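Local coordinates for protein putative xanthine dehydrogenase YAGS fad-binding subunit (Escherichia coli, PDB 5G5G) that serves as the molybdenum-cofactor-binding subunit of a periplasmic aldehyde oxidase, where it probably oxidises aldehydes at a molybdenum centre carried by pterin cytosine dinucleotide, at residues Ser517-Ile530 with Gly564-Thr576. Residues are numbered along the deposited sequence; the frame is centred on the assembly and turned at random.
Sequences SGVYAACMKLREMI and GRLTAEESIEFGT
Leu-526 and Leu-566 carry the apolar packing at one end of this contact. Leu-526 CD1 lies 3.8 Å from Leu-566 CB, and the two side chains cross at a slant. CG of Leu-526 is anti to the backbone N (chi1 -177°), which brings CD1 close to the strand, near Leu-566 O. Leu-566 CD1 also meets Ile-530 CG1. At the centre the methyl of Ala-568 sits against the helix backbone, 3.3 Å from Ala-522 O, and beside Leu-526 CB. The Met-529 chain bends at chi3 (66°), which places CE 3.2 Å from Thr-567 O and SD near the same carbonyl oxygen. Met-529 SD lies 4.1 Å from Ala-568 CB. An alanine in place of Met-529 would probably open a gap beside Leu-566 and Ala-568. At the other end Ile-572 CG2 packs 3.6 Å from Gly-518 N and also touches Ser-517 CB. Gly-518, Ala-521 and Ala-522 are small, consistent with the close backbone approach, Gly-518 CA to Ile-572 CA 5.0 Å.

The polar contribution is slight, and no hydrogen bond joins the segments. Glu-570 OE2 lies 3.5 Å from Lys-525 CG. The charges stay apart, with NZ of Lys-525 5.0 Å from OE2 of Glu-570, so any attraction is probably modest. Thr-567 OG1 is hydrogen-bonded to His-452 ND1, and Ser-517 OG bonds to Asn-513 O.

Strand 566-574 pairs with strand 447-453, whose Val-451 also touches Ala-522 and Leu-526. Helix segment 517-530 runs at 131° to strand 566-574 and packs on a mixed beta-sheet, an alpha/beta layer within the molybdopterin cofactor-binding domain.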
ATOM      1  N   SER C 517       7.684 -17.491 -23.605  1.00 12.20           N
ATOM      2  CA  SER C 517       8.422 -17.759 -24.843  1.00 12.65           C
ATOM      3  C   SER C 517       9.637 -18.660 -24.614  1.00 13.27           C
ATOM      4  O   SER C 517       9.988 -19.455 -25.472  1.00 13.60           O
ATOM      5  CB  SER C 517       8.825 -16.493 -25.576  1.00 12.66           C
ATOM      6  OG  SER C 517       7.665 -15.815 -26.053  1.00 12.93           O
ATOM      7  N   GLY C 518      10.318 -18.511 -23.480  1.00 13.18           N
ATOM      8  CA  GLY C 518      11.441 -19.427 -23.237  1.00 13.63           C
ATOM      9  C   GLY C 518      10.925 -20.835 -22.962  1.00 13.84           C
ATOM     10  O   GLY C 518      11.538 -21.807 -23.354  1.00 14.43           O
ATOM     11  N   VAL C 519       9.782 -20.945 -22.288  1.00 13.61           N
ATOM     12  CA  VAL C 519       9.156 -22.264 -22.103  1.00 14.37           C
ATOM     13  C   VAL C 519       8.734 -22.835 -23.459  1.00 14.61           C
ATOM     14  O   VAL C 519       9.013 -24.015 -23.765  1.00 15.19           O
ATOM     15  CB  VAL C 519       7.965 -22.200 -21.070  1.00 13.72           C
ATOM     16  CG1 VAL C 519       7.145 -23.501 -21.085  1.00 14.38           C
ATOM     17  CG2 VAL C 519       8.486 -21.880 -19.705  1.00 13.81           C
ATOM     18  N   TYR C 520       8.191 -21.989 -24.327  1.00 14.67           N
ATOM     19  CA  TYR C 520       7.911 -22.377 -25.708  1.00 15.25           C
ATOM     20  C   TYR C 520       9.145 -22.996 -26.378  1.00 15.86           C
ATOM     21  O   TYR C 520       9.083 -24.085 -26.978  1.00 15.83           O
ATOM     22  CB  TYR C 520       7.393 -21.174 -26.518  1.00 15.30           C
ATOM     23  CG  TYR C 520       7.109 -21.473 -27.963  1.00 16.30           C
ATOM     24  CD1 TYR C 520       8.132 -21.483 -28.925  1.00 16.98           C
ATOM     25  CD2 TYR C 520       5.819 -21.828 -28.371  1.00 16.72           C
ATOM     26  CE1 TYR C 520       7.879 -21.791 -30.246  1.00 18.01           C
ATOM     27  CE2 TYR C 520       5.552 -22.123 -29.697  1.00 17.61           C
ATOM     28  CZ  TYR C 520       6.587 -22.113 -30.631  1.00 18.38           C
ATOM     29  OH  TYR C 520       6.311 -22.425 -31.945  1.00 20.19           O
ATOM     30  N   ALA C 521      10.278 -22.313 -26.248  1.00 15.65           N
ATOM     31  CA  ALA C 521      11.510 -22.765 -26.882  1.00 16.01           C
ATOM     32  C   ALA C 521      11.932 -24.105 -26.324  1.00 16.43           C
ATOM     33  O   ALA C 521      12.254 -25.014 -27.091  1.00 16.82           O
ATOM     34  CB  ALA C 521      12.587 -21.726 -26.694  1.00 16.15           C
ATOM     35  N   ALA C 522      11.877 -24.245 -24.997  1.00 15.94           N
ATOM     36  CA  ALA C 522      12.247 -25.513 -24.338  1.00 16.88           C
ATOM     37  C   ALA C 522      11.278 -26.652 -24.749  1.00 17.49           C
ATOM     38  O   ALA C 522      11.709 -27.757 -25.072  1.00 18.02           O
ATOM     39  CB  ALA C 522      12.348 -25.368 -22.837  1.00 16.71           C
ATOM     40  N   CYS C 523       9.987 -26.335 -24.812  1.00 17.65           N
ATOM     41  CA  CYS C 523       9.006 -27.321 -25.182  1.00 18.54           C
ATOM     42  C   CYS C 523       9.146 -27.754 -26.642  1.00 19.25           C
ATOM     43  O   CYS C 523       8.855 -28.903 -26.940  1.00 19.48           O
ATOM     44  CB  CYS C 523       7.580 -26.862 -24.884  1.00 18.38           C
ATOM     45  SG  CYS C 523       7.197 -26.754 -23.143  1.00 18.42           S
ATOM     46  N   MET C 524       9.565 -26.872 -27.545  1.00 19.72           N
ATOM     47  CA  MET C 524       9.729 -27.259 -28.939  1.00 21.02           C
ATOM     48  C   MET C 524      10.870 -28.276 -29.049  1.00 21.59           C
ATOM     49  O   MET C 524      10.741 -29.292 -29.766  1.00 21.22           O
ATOM     50  CB  MET C 524      10.023 -26.079 -29.851  1.00 22.01           C
ATOM     51  CG  MET C 524       8.803 -25.236 -30.145  1.00 23.01           C
ATOM     52  SD  MET C 524       7.519 -26.173 -31.058  1.00 26.48           S
ATOM     53  CE  MET C 524       8.271 -26.454 -32.631  1.00 27.63           C
ATOM     54  N   LYS C 525      11.937 -28.063 -28.264  1.00 20.86           N
ATOM     55  CA  LYS C 525      13.004 -29.060 -28.201  1.00 22.10           C
ATOM     56  C   LYS C 525      12.523 -30.374 -27.546  1.00 21.69           C
ATOM     57  O   LYS C 525      12.825 -31.488 -28.034  1.00 21.89           O
ATOM     58  CB  LYS C 525      14.217 -28.489 -27.471  1.00 23.06           C
ATOM     59  CG  LYS C 525      15.404 -29.424 -27.315  1.00 24.67           C
ATOM     60  CD  LYS C 525      16.051 -29.764 -28.635  1.00 27.16           C
ATOM     61  CE  LYS C 525      17.230 -30.666 -28.357  1.00 30.31           C
ATOM     62  NZ  LYS C 525      18.085 -30.783 -29.576  1.00 33.48           N
ATOM     63  N   LEU C 526      11.743 -30.259 -26.489  1.00 20.45           N
ATOM     64  CA  LEU C 526      11.236 -31.453 -25.802  1.00 20.67           C
ATOM     65  C   LEU C 526      10.310 -32.257 -26.712  1.00 21.00           C
ATOM     66  O   LEU C 526      10.371 -33.490 -26.721  1.00 21.64           O
ATOM     67  CB  LEU C 526      10.551 -31.083 -24.492  1.00 19.96           C
ATOM     68  CG  LEU C 526      10.015 -32.201 -23.601  1.00 20.24           C
ATOM     69  CD1 LEU C 526      11.101 -33.201 -23.266  1.00 21.30           C
ATOM     70  CD2 LEU C 526       9.441 -31.581 -22.346  1.00 19.81           C
ATOM     71  N   ARG C 527       9.516 -31.564 -27.516  1.00 20.77           N
ATOM     72  CA  ARG C 527       8.682 -32.241 -28.510  1.00 21.61           C
ATOM     73  C   ARG C 527       9.540 -33.018 -29.504  1.00 22.81           C
ATOM     74  O   ARG C 527       9.192 -34.134 -29.838  1.00 24.21           O
ATOM     75  CB  ARG C 527       7.741 -31.278 -29.249  1.00 21.21           C
ATOM     76  CG  ARG C 527       6.553 -30.808 -28.407  1.00 20.71           C
ATOM     77  CD  ARG C 527       6.018 -29.482 -28.926  1.00 20.05           C
ATOM     78  NE  ARG C 527       5.475 -29.666 -30.282  1.00 20.86           N
ATOM     79  CZ  ARG C 527       4.194 -29.624 -30.646  1.00 21.17           C
ATOM     80  NH1 ARG C 527       3.210 -29.397 -29.768  1.00 21.09           N
ATOM     81  NH2 ARG C 527       3.898 -29.806 -31.935  1.00 22.11           N
ATOM     82  N   GLU C 528      10.634 -32.418 -29.973  1.00 23.12           N
ATOM     83  CA  GLU C 528      11.582 -33.121 -30.843  0.53 24.68           C
ATOM     84  C   GLU C 528      12.146 -34.368 -30.176  1.00 24.91           C
ATOM     85  O   GLU C 528      12.229 -35.415 -30.801  1.00 25.24           O
ATOM     86  CB  GLU C 528      12.713 -32.197 -31.308  0.53 25.55           C
ATOM     87  CG  GLU C 528      12.245 -31.100 -32.247  0.53 26.47           C
ATOM     88  CD  GLU C 528      13.393 -30.322 -32.859  0.53 27.92           C
ATOM     89  OE1 GLU C 528      14.040 -30.843 -33.824  0.53 30.28           O
ATOM     90  OE2 GLU C 528      13.646 -29.217 -32.358  0.53 28.17           O
ATOM     91  N   MET C 529      12.524 -34.254 -28.911  1.00 24.63           N
ATOM     92  CA  MET C 529      13.073 -35.389 -28.155  1.00 25.25           C
ATOM     93  C   MET C 529      12.033 -36.504 -27.952  1.00 25.19           C
ATOM     94  O   MET C 529      12.345 -37.718 -28.068  1.00 25.51           O
ATOM     95  CB  MET C 529      13.626 -34.932 -26.822  1.00 25.47           C
ATOM     96  CG  MET C 529      14.789 -33.961 -26.924  1.00 25.80           C
ATOM     97  SD  MET C 529      15.186 -33.215 -25.341  1.00 26.48           S
ATOM     98  CE  MET C 529      15.755 -34.648 -24.432  1.00 27.33           C
ATOM     99  N   ILE C 530      10.791 -36.107 -27.677  1.00 24.12           N
ATOM    100  CA  ILE C 530       9.722 -37.082 -27.572  1.00 24.51           C
ATOM    101  C   ILE C 530       9.513 -37.791 -28.912  1.00 25.22           C
ATOM    102  O   ILE C 530       9.531 -39.017 -28.973  1.00 26.72           O
ATOM    103  CB  ILE C 530       8.415 -36.460 -27.017  1.00 23.73           C
ATOM    104  CG1 ILE C 530       8.631 -35.989 -25.594  1.00 23.18           C
ATOM    105  CG2 ILE C 530       7.271 -37.480 -27.062  1.00 24.20           C
ATOM    106  CD1 ILE C 530       7.622 -34.929 -25.164  1.00 22.23           C
ATOM    107  N   GLY C 564      13.551 -43.333 -19.356  1.00 43.18           N
ATOM    108  CA  GLY C 564      13.993 -42.361 -18.368  1.00 39.62           C
ATOM    109  C   GLY C 564      13.431 -41.001 -18.758  1.00 35.88           C
ATOM    110  O   GLY C 564      12.922 -40.836 -19.859  1.00 32.44           O
ATOM    111  N   ARG C 565      13.511 -40.049 -17.849  1.00 34.42           N
ATOM    112  CA  ARG C 565      12.908 -38.711 -18.105  1.00 33.48           C
ATOM    113  C   ARG C 565      13.609 -38.002 -19.276  1.00 31.75           C
ATOM    114  O   ARG C 565      14.749 -38.344 -19.625  1.00 30.48           O
ATOM    115  CB  ARG C 565      12.797 -37.883 -16.832  1.00 35.03           C
ATOM    116  CG  ARG C 565      14.004 -37.179 -16.265  1.00 37.79           C
ATOM    117  CD  ARG C 565      13.486 -36.293 -15.129  1.00 38.54           C
ATOM    118  NE  ARG C 565      14.511 -35.503 -14.482  1.00 42.31           N
ATOM    119  CZ  ARG C 565      14.285 -34.455 -13.684  1.00 46.66           C
ATOM    120  NH1 ARG C 565      13.034 -34.026 -13.422  1.00 47.37           N
ATOM    121  NH2 ARG C 565      15.317 -33.813 -13.123  1.00 48.84           N
ATOM    122  N   LEU C 566      12.863 -37.129 -19.965  1.00 28.68           N
ATOM    123  CA  LEU C 566      13.398 -36.370 -21.081  1.00 27.14           C
ATOM    124  C   LEU C 566      13.465 -34.914 -20.645  1.00 25.37           C
ATOM    125  O   LEU C 566      12.474 -34.378 -20.096  1.00 23.72           O
ATOM    126  CB  LEU C 566      12.533 -36.543 -22.320  1.00 27.17           C
ATOM    127  CG  LEU C 566      12.527 -37.931 -22.962  1.00 28.19           C
ATOM    128  CD1 LEU C 566      11.420 -38.055 -24.014  1.00 28.34           C
ATOM    129  CD2 LEU C 566      13.899 -38.301 -23.554  1.00 29.02           C
ATOM    130  N   THR C 567      14.633 -34.284 -20.846  1.00 24.14           N
ATOM    131  CA  THR C 567      14.881 -32.944 -20.349  1.00 23.23           C
ATOM    132  C   THR C 567      15.368 -32.038 -21.478  1.00 22.54           C
ATOM    133  O   THR C 567      16.292 -32.409 -22.206  1.00 23.02           O
ATOM    134  CB  THR C 567      15.951 -32.956 -19.229  1.00 23.86           C
ATOM    135  OG1 THR C 567      15.449 -33.703 -18.121  1.00 23.48           O
ATOM    136  CG2 THR C 567      16.295 -31.538 -18.771  1.00 23.46           C
ATOM    137  N   ALA C 568      14.740 -30.873 -21.619  1.00 21.19           N
ATOM    138  CA  ALA C 568      15.128 -29.878 -22.589  1.00 20.67           C
ATOM    139  C   ALA C 568      15.433 -28.610 -21.841  1.00 19.82           C
ATOM    140  O   ALA C 568      14.716 -28.260 -20.908  1.00 19.26           O
ATOM    141  CB  ALA C 568      14.014 -29.653 -23.591  1.00 21.10           C
ATOM    142  N   GLU C 569      16.472 -27.908 -22.248  1.00 19.97           N
ATOM    143  CA  GLU C 569      16.810 -26.608 -21.669  1.00 20.30           C
ATOM    144  C   GLU C 569      17.169 -25.679 -22.800  1.00 19.86           C
ATOM    145  O   GLU C 569      18.116 -25.946 -23.564  1.00 20.33           O
ATOM    146  CB  GLU C 569      17.976 -26.729 -20.713  1.00 21.42           C
ATOM    147  CG  GLU C 569      18.365 -25.405 -20.106  1.00 22.21           C
ATOM    148  CD  GLU C 569      19.300 -25.564 -18.942  1.00 23.82           C
ATOM    149  OE1 GLU C 569      19.417 -26.662 -18.369  1.00 25.33           O
ATOM    150  OE2 GLU C 569      19.926 -24.575 -18.607  1.00 25.01           O
ATOM    151  N   GLU C 570      16.382 -24.638 -22.954  1.00 18.94           N
ATOM    152  CA  GLU C 570      16.584 -23.702 -24.062  1.00 19.53           C
ATOM    153  C   GLU C 570      16.223 -22.290 -23.643  1.00 18.57           C
ATOM    154  O   GLU C 570      15.523 -22.081 -22.698  1.00 17.43           O
ATOM    155  CB  GLU C 570      15.709 -24.082 -25.283  1.00 20.06           C
ATOM    156  CG  GLU C 570      15.915 -25.464 -25.862  1.00 21.17           C
ATOM    157  CD  GLU C 570      17.226 -25.668 -26.598  1.00 22.80           C
ATOM    158  OE1 GLU C 570      17.726 -24.703 -27.214  1.00 24.08           O
ATOM    159  OE2 GLU C 570      17.697 -26.818 -26.618  1.00 22.93           O
ATOM    160  N   SER C 571      16.677 -21.348 -24.446  1.00 19.59           N
ATOM    161  CA  SER C 571      16.310 -19.965 -24.325  1.00 19.54           C
ATOM    162  C   SER C 571      15.754 -19.433 -25.644  1.00 19.37           C
ATOM    163  O   SER C 571      16.055 -19.957 -26.715  1.00 19.93           O
ATOM    164  CB  SER C 571      17.519 -19.132 -23.938  1.00 20.80           C
ATOM    165  OG  SER C 571      17.910 -19.462 -22.612  1.00 23.13           O
ATOM    166  N   ILE C 572      14.949 -18.394 -25.506  1.00 18.18           N
ATOM    167  CA  ILE C 572      14.582 -17.546 -26.612  1.00 18.85           C
ATOM    168  C   ILE C 572      15.398 -16.268 -26.602  1.00 19.17           C
ATOM    169  O   ILE C 572      15.569 -15.630 -25.538  1.00 18.41           O
ATOM    170  CB  ILE C 572      13.085 -17.291 -26.618  1.00 18.91           C
ATOM    171  CG1 ILE C 572      12.717 -16.583 -27.923  1.00 20.70           C
ATOM    172  CG2 ILE C 572      12.581 -16.520 -25.419  1.00 18.16           C
ATOM    173  CD1 ILE C 572      11.465 -17.048 -28.541  1.00 21.76           C
ATOM    174  N   GLU C 573      15.848 -15.868 -27.789  1.00 20.91           N
ATOM    175  CA  GLU C 573      16.544 -14.607 -28.002  1.00 22.57           C
ATOM    176  C   GLU C 573      15.812 -13.867 -29.080  1.00 21.81           C
ATOM    177  O   GLU C 573      15.197 -14.494 -29.925  1.00 21.46           O
ATOM    178  CB  GLU C 573      17.954 -14.862 -28.527  1.00 26.53           C
ATOM    179  CG  GLU C 573      18.850 -15.608 -27.570  1.00 30.61           C
ATOM    180  CD  GLU C 573      20.259 -15.712 -28.116  1.00 34.54           C
ATOM    181  OE1 GLU C 573      20.402 -16.091 -29.291  1.00 39.12           O
ATOM    182  OE2 GLU C 573      21.193 -15.407 -27.374  1.00 38.12           O
ATOM    183  N   PHE C 574      15.917 -12.549 -29.053  1.00 21.49           N
ATOM    184  CA  PHE C 574      15.152 -11.683 -29.964  1.00 21.61           C
ATOM    185  C   PHE C 574      16.040 -10.871 -30.874  1.00 24.22           C
ATOM    186  O   PHE C 574      17.023 -10.321 -30.444  1.00 27.45           O
ATOM    187  CB  PHE C 574      14.226 -10.785 -29.171  1.00 20.50           C
ATOM    188  CG  PHE C 574      13.164 -11.533 -28.435  1.00 19.39           C
ATOM    189  CD1 PHE C 574      11.972 -11.867 -29.056  1.00 19.21           C
ATOM    190  CD2 PHE C 574      13.385 -11.989 -27.140  1.00 19.14           C
ATOM    191  CE1 PHE C 574      10.990 -12.615 -28.377  1.00 19.08           C
ATOM    192  CE2 PHE C 574      12.410 -12.726 -26.445  1.00 18.85           C
ATOM    193  CZ  PHE C 574      11.208 -13.031 -27.074  1.00 19.20           C
ATOM    194  N   GLY C 575      15.712 -10.853 -32.157  1.00 24.86           N
ATOM    195  CA  GLY C 575      16.469 -10.102 -33.184  1.00 27.42           C
ATOM    196  C   GLY C 575      15.963  -8.669 -33.292  1.00 27.36           C
ATOM    197  O   GLY C 575      15.627  -8.065 -32.297  1.00 30.63           O
ATOM    198  N   THR C 576      15.863  -8.160 -34.505  1.00 27.90           N
ATOM    199  CA  THR C 576      15.599  -6.749 -34.761  1.00 27.94           C
ATOM    200  C   THR C 576      14.143  -6.349 -35.033  1.00 25.54           C
ATOM    201  O   THR C 576      13.917  -5.233 -35.504  1.00 24.90           O
ATOM    202  CB  THR C 576      16.421  -6.280 -35.979  1.00 30.87           C
ATOM    203  OG1 THR C 576      16.069  -7.042 -37.141  1.00 32.49           O
ATOM    204  CG2 THR C 576      17.890  -6.448 -35.715  1.00 34.11           C
TER